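Local coordinates for protein NADH-rubredoxin oxidoreductase (Clostridium acetobutylicum, PDB 3KLJ) that catalyses the NADH-dependent reduction of rubredoxin, using one bound FAD per monomer to pass electrons into a chain that scavenges dioxygen, at residues Ser60-Asp63 and Ile64-Lys67; Asp70-Lys74 and Asn75-Val79; Ser377-Ala380 and Ile381-Asn384. One frame throughout, in Å; residues are numbered along the deposited sequence. Where two conformers were deposited one is given.

In the fold
From the N terminus, contact 1 comes first: in the connection that leaves helix 51-56 and leads to helix 69-74, Ser60-Leu65 make a turn, and Ile66-Lys67 lead on. Contact 2 follows at once, where Asp70-Lys74 ends that second helix and Asn75-Val79 carries the chain into strand 78-80, an outermost strand of the parallel sheet of the FAD-binding domain. Lys67 O touches Tyr72 CE2, so these two contacts meet. Contact 3, the short helix 378-382 in the C-terminal domain, lies beside strand 327-332, its centre about 55 Å from that of contact 2. All three are local turns in series; none nests or crosses.

Contact 1 (Ser60-Asp63 and Ile64-Lys67); sequences SIDD and ILIK
Ile61 meets both Ile64 and Leu65, through its carbonyl oxygen and through its side chain. The backbone bonds converge on Ile61 O. Ile61-Asp63 have helical backbone angles, and Ile64 N, three residues on, closes a tight turn on Ile61 O at 2.9 Å; Leu65 N adds a weak bond to the same oxygen.

Apolar contact joins the branched side chains. Leu65 CD2 comes to 3.7 Å from Ile61 CG1, the two side chains crossing at a slant, and Ile61 CD1 lies 4.3 Å from Ile64 CG1. Ile61 CG1 is trans to the backbone N (chi1 179°), which brings CG1 and CD1 up to Leu65 CD2.

Two carbons also pack against the carbonyl oxygen: Leu65 CG and Ile64 CG1 each lie 3.4 Å from Ile61 O.

Polar side chains close the start of the turn. Asp63 OD2 accepts from Ser60 N at 2.8 Å, on its anti side and 31° out of the carboxylate plane, and Asp63 N returns a bond to Ser60 O.

The turn belongs to the FAD-binding domain, in the connection between helices 51-56 and 69-74. Ile61 touches Tyr43, Tyr46 and Tyr133, and Ile64 packs on Leu51 and Ile54 of helix 51-56. The Ile64 side chain is about 9 Å from the bound FAD, beyond direct contact. The chemistry thus divides: isoleucine and leucine branches cover the shared acceptor Ile61 O, while the Asp63 carboxylate holds the Ser60 N-H, a bond that probably spreads part of the carboxylate's negative charge.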
loop_
_atom_site.group_PDB
_atom_site.type_symbol
_atom_site.label_atom_id
_atom_site.label_comp_id
_atom_site.label_asym_id
_atom_site.label_seq_id
_atom_site.Cartn_x
_atom_site.Cartn_y
_atom_site.Cartn_z
ATOM N N SER A 60 1.070 17.892 -10.847
ATOM C CA SER A 60 1.900 17.103 -11.761
ATOM C C SER A 60 2.940 16.267 -11.017
ATOM O O SER A 60 2.972 16.252 -9.768
ATOM C CB SER A 60 2.566 18.001 -12.807
ATOM O OG SER A 60 3.449 18.923 -12.195
ATOM N N ILE A 61 3.765 15.545 -11.783
ATOM C CA ILE A 61 4.810 14.691 -11.222
ATOM C C ILE A 61 5.762 15.495 -10.334
ATOM O O ILE A 61 6.123 15.065 -9.236
ATOM C CB ILE A 61 5.583 13.869 -12.324
ATOM C CG1 ILE A 61 6.688 12.991 -11.714
ATOM C CG2 ILE A 61 6.172 14.781 -13.424
ATOM C CD1 ILE A 61 6.199 11.837 -10.830
ATOM N N ASP A 62 6.136 16.672 -10.817
ATOM C CA ASP A 62 7.033 17.573 -10.104
ATOM C C ASP A 62 6.593 17.898 -8.673
ATOM O O ASP A 62 7.441 18.067 -7.796
ATOM C CB ASP A 62 7.222 18.843 -10.925
ATOM C CG ASP A 62 7.476 18.537 -12.389
ATOM O OD1 ASP A 62 8.424 17.761 -12.665
ATOM O OD2 ASP A 62 6.729 19.049 -13.254
ATOM N N ASP A 63 5.278 17.956 -8.445
ATOM C CA ASP A 63 4.731 18.273 -7.131
ATOM C C ASP A 63 4.805 17.117 -6.143
ATOM O O ASP A 63 4.616 17.334 -4.946
ATOM C CB ASP A 63 3.270 18.710 -7.232
ATOM C CG ASP A 63 3.069 19.837 -8.197
ATOM O OD1 ASP A 63 3.861 20.802 -8.168
ATOM O OD2 ASP A 63 2.114 19.747 -8.990
ATOM N N ILE A 64 5.044 15.897 -6.632
ATOM C CA ILE A 64 5.067 14.724 -5.748
ATOM C C ILE A 64 6.402 13.975 -5.675
ATOM O O ILE A 64 6.530 13.018 -4.904
ATOM C CB ILE A 64 3.893 13.723 -6.016
ATOM C CG1 ILE A 64 3.948 13.146 -7.442
ATOM C CG2 ILE A 64 2.529 14.373 -5.691
ATOM C CD1 ILE A 64 3.120 11.872 -7.610
ATOM N N LEU A 65 7.382 14.409 -6.471
ATOM C CA LEU A 65 8.750 13.865 -6.415
ATOM C C LEU A 65 9.326 14.050 -5.010
ATOM O O LEU A 65 9.155 15.111 -4.402
ATOM C CB LEU A 65 9.665 14.568 -7.449
ATOM C CG LEU A 65 9.418 14.335 -8.949
ATOM C CD1 LEU A 65 10.338 15.184 -9.862
ATOM C CD2 LEU A 65 9.520 12.859 -9.292
ATOM N N ILE A 66 9.997 13.022 -4.497
ATOM C CA ILE A 66 10.646 13.126 -3.185
ATOM C C ILE A 66 11.842 14.089 -3.271
ATOM O O ILE A 66 11.961 15.033 -2.478
ATOM C CB ILE A 66 11.078 11.743 -2.596
ATOM C CG1 ILE A 66 9.875 10.792 -2.446
ATOM C CG2 ILE A 66 11.711 11.946 -1.225
ATOM C CD1 ILE A 66 10.254 9.288 -2.078
ATOM N N LYS A 67 12.724 13.839 -4.236
ATOM C CA LYS A 67 13.842 14.734 -4.505
ATOM C C LYS A 67 13.867 15.048 -5.982
ATOM O O LYS A 67 13.529 14.193 -6.806
ATOM C CB LYS A 67 15.178 14.095 -4.108
ATOM C CG LYS A 67 15.287 13.690 -2.638
ATOM C CD LYS A 67 15.390 14.883 -1.696
ATOM C CE LYS A 67 15.395 14.377 -0.257
ATOM N NZ LYS A 67 15.466 15.487 0.711
#

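Contact 2 (Asp70-Lys74 and Asn75-Val79); sequences DWYEK and NNIKV
Asn75 lays its amide nitrogen over one face of the Trp71 indole. ND2 stands 3.2 Å above the ring plane, offset toward the rim and closest to CE2, with the amide turned 64° from the ring. Asn75 CG is trans to the carbonyl carbon (chi1 -76°), which folds the amide back over the last helical turn. There ND2 also makes a weak bond to Trp71 O, the acceptor of Asn75 N at 3.1 Å, so one carbonyl takes both a backbone and a side-chain donor from the same residue.

The far end of the indole reaches Ile77, whose CD1 lies 3.6 Å from Trp71 CZ3. The other branch of Ile77, CG2, meets the Tyr72 ring at its edge, near the ring plane, 3.9 Å from Tyr72 CD1. Ile77 therefore spreads its two arms to neighbouring aromatics. Val79 approaches the same part of the phenol, placing CG2 3.7 Å from Tyr72 CD1. One face of the Tyr72 ring carries Trp71 CE3 over its centre, 3.7 Å above the plane, and the tyrosine lies at the indole's edge.

The backbone ends the helix in a Schellman motif. Asn76 takes positive phi (58°), Asn76 N donates to Glu73 O at 3.0 Å, and Ile77 N gives a weak bond to Tyr72 O.

This turn leads helix 69-74 into strand 78-80, where Lys78 pairs through its backbone with Ile35 and Met37. Tyr72 and Ile77 both touch Met37 of strand 35-38, while Phe22 of helix 19-28 meets the Trp71 ring and also touches Tyr72, and Ala25 of that helix meets Ile77.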
loop_
_atom_site.group_PDB
_atom_site.type_symbol
_atom_site.label_atom_id
_atom_site.label_comp_id
_atom_site.label_asym_id
_atom_site.label_seq_id
_atom_site.Cartn_x
_atom_site.Cartn_y
_atom_site.Cartn_z
ATOM N N ASP A 70 18.539 17.534 -9.287
ATOM C CA ASP A 70 19.750 18.127 -8.724
ATOM C C ASP A 70 20.242 17.423 -7.457
ATOM O O ASP A 70 21.442 17.390 -7.191
ATOM C CB ASP A 70 19.543 19.620 -8.452
ATOM C CG ASP A 70 20.842 20.396 -8.471
ATOM O OD1 ASP A 70 21.873 19.820 -8.882
ATOM O OD2 ASP A 70 20.833 21.576 -8.076
ATOM N N TRP A 71 19.321 16.852 -6.689
ATOM C CA TRP A 71 19.692 16.155 -5.470
ATOM C C TRP A 71 20.522 14.908 -5.763
ATOM O O TRP A 71 21.520 14.658 -5.083
ATOM C CB TRP A 71 18.447 15.799 -4.662
ATOM C CG TRP A 71 18.733 15.217 -3.321
ATOM C CD1 TRP A 71 18.895 15.897 -2.149
ATOM C CD2 TRP A 71 18.877 13.827 -3.006
ATOM N NE1 TRP A 71 19.134 15.013 -1.120
ATOM C CE2 TRP A 71 19.132 13.737 -1.621
ATOM C CE3 TRP A 71 18.824 12.650 -3.763
ATOM C CZ2 TRP A 71 19.330 12.516 -0.973
ATOM C CZ3 TRP A 71 19.013 11.430 -3.117
ATOM C CH2 TRP A 71 19.262 11.375 -1.734
ATOM N N TYR A 72 20.102 14.125 -6.759
ATOM C CA TYR A 72 20.810 12.892 -7.134
ATOM C C TYR A 72 22.177 13.179 -7.743
ATOM O O TYR A 72 23.117 12.395 -7.552
ATOM C CB TYR A 72 19.975 12.030 -8.089
ATOM C CG TYR A 72 18.686 11.535 -7.480
ATOM C CD1 TYR A 72 18.637 10.332 -6.781
ATOM C CD2 TYR A 72 17.512 12.291 -7.586
ATOM C CE1 TYR A 72 17.448 9.884 -6.212
ATOM C CE2 TYR A 72 16.320 11.860 -7.012
ATOM C CZ TYR A 72 16.294 10.662 -6.332
ATOM O OH TYR A 72 15.114 10.248 -5.785
ATOM N N GLU A 73 22.281 14.293 -8.473
ATOM C CA GLU A 73 23.552 14.731 -9.060
ATOM C C GLU A 73 24.527 15.267 -8.007
ATOM O O GLU A 73 25.695 14.870 -7.981
ATOM C CB GLU A 73 23.324 15.781 -10.159
ATOM C CG GLU A 73 22.956 15.183 -11.512
ATOM C CD GLU A 73 22.751 16.230 -12.591
ATOM O OE1 GLU A 73 23.507 17.230 -12.632
ATOM O OE2 GLU A 73 21.829 16.046 -13.413
ATOM N N LYS A 74 24.045 16.164 -7.141
ATOM C CA LYS A 74 24.844 16.694 -6.033
ATOM C C LYS A 74 25.375 15.560 -5.149
ATOM O O LYS A 74 26.494 15.624 -4.647
ATOM C CB LYS A 74 24.014 17.667 -5.190
ATOM C CG LYS A 74 24.722 18.977 -4.864
ATOM C CD LYS A 74 24.742 19.919 -6.075
ATOM C CE LYS A 74 25.406 21.259 -5.767
ATOM N NZ LYS A 74 26.891 21.133 -5.663
ATOM N N ASN A 75 24.568 14.518 -4.973
ATOM C CA ASN A 75 24.948 13.386 -4.132
ATOM C C ASN A 75 25.564 12.218 -4.888
ATOM O O ASN A 75 25.839 11.167 -4.297
ATOM C CB ASN A 75 23.755 12.922 -3.303
ATOM C CG ASN A 75 23.465 13.849 -2.149
ATOM O OD1 ASN A 75 24.336 14.113 -1.318
ATOM N ND2 ASN A 75 22.241 14.363 -2.094
ATOM N N ASN A 76 25.777 12.408 -6.189
ATOM C CA ASN A 76 26.375 11.388 -7.066
ATOM C C ASN A 76 25.666 10.038 -7.156
ATOM O O ASN A 76 26.287 9.028 -7.488
ATOM C CB ASN A 76 27.846 11.167 -6.729
ATOM C CG ASN A 76 28.750 11.678 -7.796
ATOM O OD1 ASN A 76 28.915 12.888 -7.955
ATOM N ND2 ASN A 76 29.347 10.760 -8.553
ATOM N N ILE A 77 24.374 10.021 -6.864
ATOM C CA ILE A 77 23.593 8.810 -7.030
ATOM C C ILE A 77 23.164 8.707 -8.486
ATOM O O ILE A 77 22.541 9.623 -9.026
ATOM C CB ILE A 77 22.367 8.791 -6.090
ATOM C CG1 ILE A 77 22.827 8.682 -4.630
ATOM C CG2 ILE A 77 21.430 7.643 -6.458
ATOM C CD1 ILE A 77 21.832 9.248 -3.616
ATOM N N LYS A 78 23.507 7.589 -9.111
ATOM C CA LYS A 78 23.194 7.344 -10.514
ATOM C C LYS A 78 21.849 6.645 -10.677
ATOM O O LYS A 78 21.636 5.535 -10.167
ATOM C CB LYS A 78 24.316 6.530 -11.166
ATOM C CG LYS A 78 25.644 7.287 -11.236
ATOM C CD LYS A 78 26.843 6.361 -11.364
ATOM C CE LYS A 78 27.177 5.674 -10.037
ATOM N NZ LYS A 78 28.272 4.665 -10.209
ATOM N N VAL A 79 20.936 7.305 -11.380
ATOM C CA VAL A 79 19.609 6.747 -11.621
ATOM C C VAL A 79 19.474 6.402 -13.099
ATOM O O VAL A 79 19.631 7.267 -13.964
ATOM C CB VAL A 79 18.483 7.710 -11.195
ATOM C CG1 VAL A 79 17.114 7.053 -11.376
ATOM C CG2 VAL A 79 18.668 8.151 -9.743
#

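Contact 3 (Ser377-Ala380 and Ile381-Asn384); sequences SLDA and ILNN
Leu382 leans back on Leu378, one helical turn earlier. Its CB lies 3.6 Å from Asp379 O, and CG sits close to Leu378 O and 3.9 Å from Leu378 CD2. From there the branches part: CD2 stays near Leu378 CD2, and CD1 comes no nearer than 4.2 Å to Asp379 OD1. With chi1 at -66°, Leu382 CG sits beside its own backbone N, and the side chain folds back along the helix.

In the backbone, Leu382 N donates to Leu378 O at 2.9 Å, and Asn383 N donates to Asp379 O at 3.0 Å. Ser377 is the N-cap, its OG accepting from Ala380 N at 3.0 Å. Toward the other end Asn384 ND2 bonds to Ala380 O at 3.0 Å, so a side-chain amide takes up a carbonyl of the last turn.

The short helix 378-382 lies near the chain's C terminus, far from the annotated FAD sites. Leu378 and Ile381 both pack on Phe329 of strand 327-332, an outermost strand of the antiparallel sheet, and Ile381 and Asn384 touch Phe372 in the loop that follows helix 356-367.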
loop_
_atom_site.group_PDB
_atom_site.type_symbol
_atom_site.label_atom_id
_atom_site.label_comp_id
_atom_site.label_asym_id
_atom_site.label_seq_id
_atom_site.Cartn_x
_atom_site.Cartn_y
_atom_site.Cartn_z
ATOM N N SER A 377 -19.419 -5.091 30.650
ATOM C CA SER A 377 -19.994 -4.048 29.814
ATOM C C SER A 377 -18.928 -3.356 28.960
ATOM O O SER A 377 -17.734 -3.410 29.275
ATOM C CB SER A 377 -20.724 -3.014 30.676
ATOM O OG SER A 377 -19.794 -2.146 31.305
ATOM N N LEU A 378 -19.369 -2.702 27.883
ATOM C CA LEU A 378 -18.476 -1.877 27.069
ATOM C C LEU A 378 -17.909 -0.742 27.921
ATOM O O LEU A 378 -16.701 -0.475 27.899
ATOM C CB LEU A 378 -19.221 -1.282 25.871
ATOM C CG LEU A 378 -18.465 -1.016 24.556
ATOM C CD1 LEU A 378 -19.154 0.073 23.679
ATOM C CD2 LEU A 378 -17.015 -0.747 24.713
ATOM N N ASP A 379 -18.798 -0.064 28.648
ATOM C CA ASP A 379 -18.394 0.973 29.608
ATOM C C ASP A 379 -17.206 0.566 30.475
ATOM O O ASP A 379 -16.226 1.323 30.579
ATOM C CB ASP A 379 -19.572 1.435 30.480
ATOM C CG ASP A 379 -20.443 2.477 29.778
ATOM O OD1 ASP A 379 -20.003 3.064 28.767
ATOM O OD2 ASP A 379 -21.567 2.725 30.239
ATOM N N ALA A 380 -17.268 -0.622 31.080
ATOM C CA ALA A 380 -16.167 -1.064 31.949
ATOM C C ALA A 380 -14.837 -1.199 31.192
ATOM O O ALA A 380 -13.766 -0.971 31.751
ATOM C CB ALA A 380 -16.520 -2.357 32.661
ATOM N N ILE A 381 -14.910 -1.588 29.924
ATOM C CA ILE A 381 -13.707 -1.689 29.105
ATOM C C ILE A 381 -13.168 -0.289 28.792
ATOM O O ILE A 381 -11.992 -0.018 29.010
ATOM C CB ILE A 381 -13.945 -2.529 27.839
ATOM C CG1 ILE A 381 -14.153 -3.988 28.246
ATOM C CG2 ILE A 381 -12.766 -2.378 26.844
ATOM C CD1 ILE A 381 -14.630 -4.853 27.147
ATOM N N LEU A 382 -14.044 0.596 28.313
ATOM C CA LEU A 382 -13.666 1.981 28.039
ATOM C C LEU A 382 -12.972 2.662 29.222
ATOM O O LEU A 382 -12.013 3.407 29.027
ATOM C CB LEU A 382 -14.878 2.804 27.602
ATOM C CG LEU A 382 -15.560 2.475 26.269
ATOM C CD1 LEU A 382 -16.821 3.317 26.092
ATOM C CD2 LEU A 382 -14.618 2.667 25.084
ATOM N N ASN A 383 -13.447 2.394 30.442
ATOM C CA ASN A 383 -12.899 3.038 31.644
ATOM C C ASN A 383 -11.522 2.526 32.022
ATOM O O ASN A 383 -10.852 3.117 32.865
ATOM C CB ASN A 383 -13.853 2.879 32.843
ATOM C CG ASN A 383 -15.234 3.450 32.581
ATOM O OD1 ASN A 383 -16.225 2.986 33.160
ATOM N ND2 ASN A 383 -15.314 4.447 31.708
ATOM N N ASN A 384 -11.112 1.415 31.411
ATOM C CA ASN A 384 -9.829 0.777 31.733
ATOM C C ASN A 384 -8.798 0.871 30.602
ATOM O O ASN A 384 -7.755 0.213 30.630
ATOM C CB ASN A 384 -10.045 -0.677 32.161
ATOM C CG ASN A 384 -10.469 -0.788 33.610
ATOM O OD1 ASN A 384 -9.649 -1.097 34.478
ATOM N ND2 ASN A 384 -11.742 -0.508 33.888
#